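Glycosyl hydrolases family 2, sugar binding domain protein (Bacteroides uniformis str. 3978 T3 ii, PDB 6D1P) is a gut bacterial beta-glucuronidase of glycoside hydrolase family 2, which probably hydrolyses O-glycosidic bonds to release glucuronic acid from its substrates. Local coordinates at residues E512-E524 and N589-Q601. Residues are numbered along the deposited sequence; the frame is centred on the assembly and turned at random.
Sequences EWGGDSHAGRHME and NPIPYVNQKGVVQ
Gly515 lies against Lys597, its carbonyl O 3.3 Å from Lys597 CA in a CA-H...O contact, and illustrates how a loop and a largely irregular segment carrying the short strand 594-595, both within the TIM-barrel range, can be joined without a shared sheet. A water bridges Gly515 O, Ser517 OG and Gly598 O. Asp516 then divides its carboxylate: OD2 forms a salt bridge with Lys597 NZ at 2.7 Å, met on the syn side, somewhat out of the carboxylate plane, while OD1 takes a weak bond from Gln596 N and a hydrogen bond from a water that in turn accepts from Asn589 ND2. The lysine chain runs straight to CE and bends at its last torsion (chi4 71°), which turns NZ onto the carboxylate. Ser517 N donates to Gln596 O (2.9 Å, 163° at the hydrogen). Pro590 CB sits over one face of the His518 ring, 3.6 Å from the centroid, as a CH-pi contact, and Ile591 CG1 meets the edge. Gln596 NE2 donates to His518 ND1 at 3.0 Å, its amide nearly perpendicular to the ring, and Gln596 OE1 accepts from Ile591 N; beyond the loops, His518 NE2 bonds Gln776 O of strand 774-776. A leucine here, lacking ring nitrogens and a flat face, would probably leave the Gln776 carbonyl and one Gln596 N-H without their mate and Pro590 CB without its CH-pi contact. Ala519 CB finally makes a van der Waals contact with the Gln601 amide, whose main polar partner is Ala769. Since ND1 accepts from an amide while NE2 faces a carbonyl, the imidazole is probably neutral with its proton on NE2, while the charge pairing across the two segments comes from Asp516 and Lys597.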
# COMPACT_ATOMS: atom_id res chain seq x y z
N GLU A 512 9.44 -30.06 15.45
CA GLU A 512 10.02 -28.72 15.63
C GLU A 512 11.08 -28.74 16.72
O GLU A 512 10.80 -29.08 17.87
CB GLU A 512 8.95 -27.65 15.94
CG GLU A 512 7.92 -27.48 14.85
CD GLU A 512 7.07 -26.20 15.00
OE1 GLU A 512 7.56 -25.22 15.61
OE2 GLU A 512 5.92 -26.18 14.52
N TRP A 513 12.31 -28.37 16.33
CA TRP A 513 13.44 -28.10 17.21
C TRP A 513 14.54 -27.50 16.35
O TRP A 513 14.52 -27.62 15.12
CB TRP A 513 13.96 -29.36 17.91
CG TRP A 513 14.45 -30.41 16.97
CD1 TRP A 513 13.70 -31.37 16.36
CD2 TRP A 513 15.80 -30.62 16.55
NE1 TRP A 513 14.51 -32.17 15.57
CE2 TRP A 513 15.80 -31.73 15.68
CE3 TRP A 513 17.01 -29.98 16.83
CZ2 TRP A 513 16.96 -32.21 15.10
CZ3 TRP A 513 18.16 -30.45 16.24
CH2 TRP A 513 18.13 -31.56 15.38
N GLY A 514 15.51 -26.89 17.01
CA GLY A 514 16.61 -26.24 16.32
C GLY A 514 16.83 -24.85 16.89
O GLY A 514 16.88 -24.68 18.11
N GLY A 515 16.92 -23.84 16.02
CA GLY A 515 17.08 -22.48 16.46
C GLY A 515 17.61 -21.59 15.36
O GLY A 515 18.00 -22.05 14.28
N ASP A 516 17.61 -20.28 15.65
CA ASP A 516 17.98 -19.28 14.66
C ASP A 516 19.49 -19.17 14.54
O ASP A 516 20.23 -19.28 15.53
CB ASP A 516 17.41 -17.90 15.02
CG ASP A 516 15.88 -17.84 14.94
OD1 ASP A 516 15.34 -17.41 13.90
OD2 ASP A 516 15.20 -18.24 15.92
N SER A 517 19.96 -18.91 13.32
CA SER A 517 21.33 -18.48 13.14
C SER A 517 21.39 -17.46 12.01
O SER A 517 20.84 -17.68 10.93
CB SER A 517 22.27 -19.67 12.86
OG SER A 517 21.90 -20.39 11.72
N HIS A 518 22.03 -16.34 12.30
CA HIS A 518 22.31 -15.27 11.35
C HIS A 518 23.42 -15.77 10.44
O HIS A 518 24.58 -15.87 10.87
CB HIS A 518 22.74 -14.04 12.14
CG HIS A 518 22.73 -12.76 11.37
ND1 HIS A 518 21.80 -12.47 10.40
CD2 HIS A 518 23.50 -11.65 11.50
CE1 HIS A 518 22.01 -11.25 9.94
NE2 HIS A 518 23.04 -10.73 10.59
N ALA A 519 23.07 -16.15 9.21
CA ALA A 519 24.07 -16.62 8.26
C ALA A 519 25.28 -15.69 8.24
O ALA A 519 25.14 -14.46 8.17
CB ALA A 519 23.46 -16.73 6.87
N GLY A 520 26.46 -16.29 8.38
CA GLY A 520 27.73 -15.58 8.35
C GLY A 520 28.18 -14.98 9.67
O GLY A 520 29.25 -14.35 9.70
N ARG A 521 27.42 -15.14 10.75
CA ARG A 521 27.88 -14.75 12.08
C ARG A 521 28.46 -15.98 12.79
O ARG A 521 27.85 -17.05 12.75
CB ARG A 521 26.74 -14.14 12.89
CG ARG A 521 27.08 -13.87 14.34
CD ARG A 521 25.85 -13.36 15.08
NE ARG A 521 25.56 -11.97 14.72
CZ ARG A 521 24.40 -11.37 14.96
NH1 ARG A 521 23.41 -12.04 15.55
NH2 ARG A 521 24.21 -10.10 14.60
N HIS A 522 29.64 -15.82 13.41
CA HIS A 522 30.30 -16.91 14.13
C HIS A 522 30.83 -16.39 15.46
O HIS A 522 30.71 -15.20 15.79
CB HIS A 522 31.43 -17.53 13.29
CG HIS A 522 31.01 -17.86 11.90
ND1 HIS A 522 30.42 -19.06 11.56
CD2 HIS A 522 31.04 -17.12 10.76
CE1 HIS A 522 30.13 -19.05 10.27
NE2 HIS A 522 30.50 -17.89 9.76
N MET A 523 31.44 -17.29 16.23
CA MET A 523 31.92 -16.94 17.57
C MET A 523 32.96 -17.96 18.02
O MET A 523 32.71 -19.17 17.94
CB MET A 523 30.74 -16.87 18.55
CG MET A 523 31.13 -16.70 20.00
SD MET A 523 32.20 -15.28 20.29
CE MET A 523 31.26 -13.94 19.55
N GLU A 524 34.12 -17.48 18.48
CA GLU A 524 35.16 -18.37 18.99
C GLU A 524 34.70 -19.03 20.29
O GLU A 524 34.07 -18.39 21.14
CB GLU A 524 36.46 -17.60 19.25
CG GLU A 524 37.18 -17.07 18.01
CD GLU A 524 37.86 -18.16 17.20
OE1 GLU A 524 37.94 -19.33 17.66
OE2 GLU A 524 38.31 -17.84 16.08
N ASN A 589 14.28 -9.08 13.95
CA ASN A 589 15.26 -10.15 13.80
C ASN A 589 16.49 -9.63 13.08
O ASN A 589 16.41 -8.66 12.32
CB ASN A 589 14.68 -11.33 13.02
CG ASN A 589 14.12 -12.40 13.92
OD1 ASN A 589 14.00 -12.20 15.13
ND2 ASN A 589 13.77 -13.55 13.35
N PRO A 590 17.66 -10.24 13.30
CA PRO A 590 18.87 -9.80 12.59
C PRO A 590 18.66 -9.59 11.09
O PRO A 590 19.24 -8.66 10.53
CB PRO A 590 19.87 -10.93 12.88
CG PRO A 590 19.43 -11.47 14.18
CD PRO A 590 17.93 -11.38 14.20
N ILE A 591 17.86 -10.42 10.43
CA ILE A 591 17.26 -10.07 9.15
C ILE A 591 15.79 -9.75 9.41
O ILE A 591 15.02 -10.66 9.77
CB ILE A 591 17.43 -11.19 8.11
CG1 ILE A 591 18.93 -11.39 7.81
CG2 ILE A 591 16.70 -10.79 6.81
CD1 ILE A 591 19.21 -12.50 6.83
N PRO A 592 15.38 -8.49 9.31
CA PRO A 592 14.02 -8.12 9.71
C PRO A 592 12.98 -8.97 9.00
O PRO A 592 13.11 -9.29 7.81
CB PRO A 592 13.93 -6.65 9.32
CG PRO A 592 15.34 -6.16 9.44
CD PRO A 592 16.18 -7.31 8.95
N TYR A 593 11.97 -9.40 9.74
CA TYR A 593 10.86 -10.17 9.19
C TYR A 593 11.29 -11.52 8.58
O TYR A 593 10.56 -12.10 7.75
CB TYR A 593 10.09 -9.34 8.16
CG TYR A 593 9.43 -8.10 8.75
CD1 TYR A 593 8.35 -8.22 9.63
CD2 TYR A 593 9.88 -6.81 8.42
CE1 TYR A 593 7.72 -7.10 10.17
CE2 TYR A 593 9.24 -5.66 8.97
CZ TYR A 593 8.16 -5.83 9.84
OH TYR A 593 7.52 -4.74 10.38
N VAL A 594 12.44 -12.07 8.96
CA VAL A 594 12.84 -13.40 8.50
C VAL A 594 13.04 -14.30 9.71
O VAL A 594 13.75 -13.94 10.66
CB VAL A 594 14.10 -13.35 7.62
CG1 VAL A 594 14.59 -14.78 7.31
CG2 VAL A 594 13.75 -12.66 6.33
N ASN A 595 12.34 -15.42 9.72
CA ASN A 595 12.62 -16.47 10.69
C ASN A 595 13.91 -17.15 10.24
O ASN A 595 13.96 -17.72 9.15
CB ASN A 595 11.43 -17.42 10.74
CG ASN A 595 11.60 -18.55 11.75
OD1 ASN A 595 12.61 -19.26 11.76
ND2 ASN A 595 10.60 -18.71 12.60
N GLN A 596 14.98 -17.01 11.02
CA GLN A 596 16.30 -17.48 10.61
C GLN A 596 16.66 -18.87 11.17
O GLN A 596 17.83 -19.16 11.41
CB GLN A 596 17.35 -16.44 10.99
CG GLN A 596 17.03 -15.08 10.28
CD GLN A 596 17.95 -13.93 10.71
OE1 GLN A 596 17.58 -13.08 11.53
NE2 GLN A 596 19.15 -13.90 10.14
N LYS A 597 15.67 -19.75 11.34
CA LYS A 597 15.96 -21.10 11.81
C LYS A 597 16.27 -22.08 10.68
O LYS A 597 16.31 -23.29 10.92
CB LYS A 597 14.78 -21.62 12.62
CG LYS A 597 14.63 -20.95 13.97
CD LYS A 597 13.37 -21.49 14.68
CE LYS A 597 13.17 -20.85 16.05
NZ LYS A 597 12.75 -19.42 15.98
N GLY A 598 16.48 -21.60 9.45
CA GLY A 598 16.84 -22.48 8.37
C GLY A 598 18.28 -22.97 8.48
O GLY A 598 19.10 -22.40 9.20
N VAL A 599 18.60 -24.05 7.78
CA VAL A 599 20.00 -24.36 7.55
C VAL A 599 20.48 -23.84 6.20
O VAL A 599 21.65 -24.03 5.84
CB VAL A 599 20.31 -25.87 7.70
CG1 VAL A 599 20.30 -26.25 9.17
CG2 VAL A 599 19.32 -26.74 6.92
N VAL A 600 19.60 -23.16 5.46
CA VAL A 600 19.96 -22.46 4.23
C VAL A 600 19.21 -21.14 4.23
O VAL A 600 18.13 -21.02 4.83
CB VAL A 600 19.64 -23.25 2.93
CG1 VAL A 600 20.18 -24.69 2.98
CG2 VAL A 600 18.15 -23.25 2.67
N GLN A 601 19.79 -20.15 3.55
CA GLN A 601 19.22 -18.81 3.47
C GLN A 601 17.94 -18.83 2.65
O GLN A 601 17.61 -19.82 1.98
CB GLN A 601 20.22 -17.84 2.84
CG GLN A 601 21.38 -17.51 3.73
CD GLN A 601 22.25 -16.43 3.15
OE1 GLN A 601 21.74 -15.39 2.68
NE2 GLN A 601 23.56 -16.66 3.15
O HOH W 1 16.66 -24.67 13.52
O HOH W 2 19.84 -22.05 12.06
O HOH W 3 12.86 -16.22 14.21
O HOH W 4 20.17 -16.19 8.40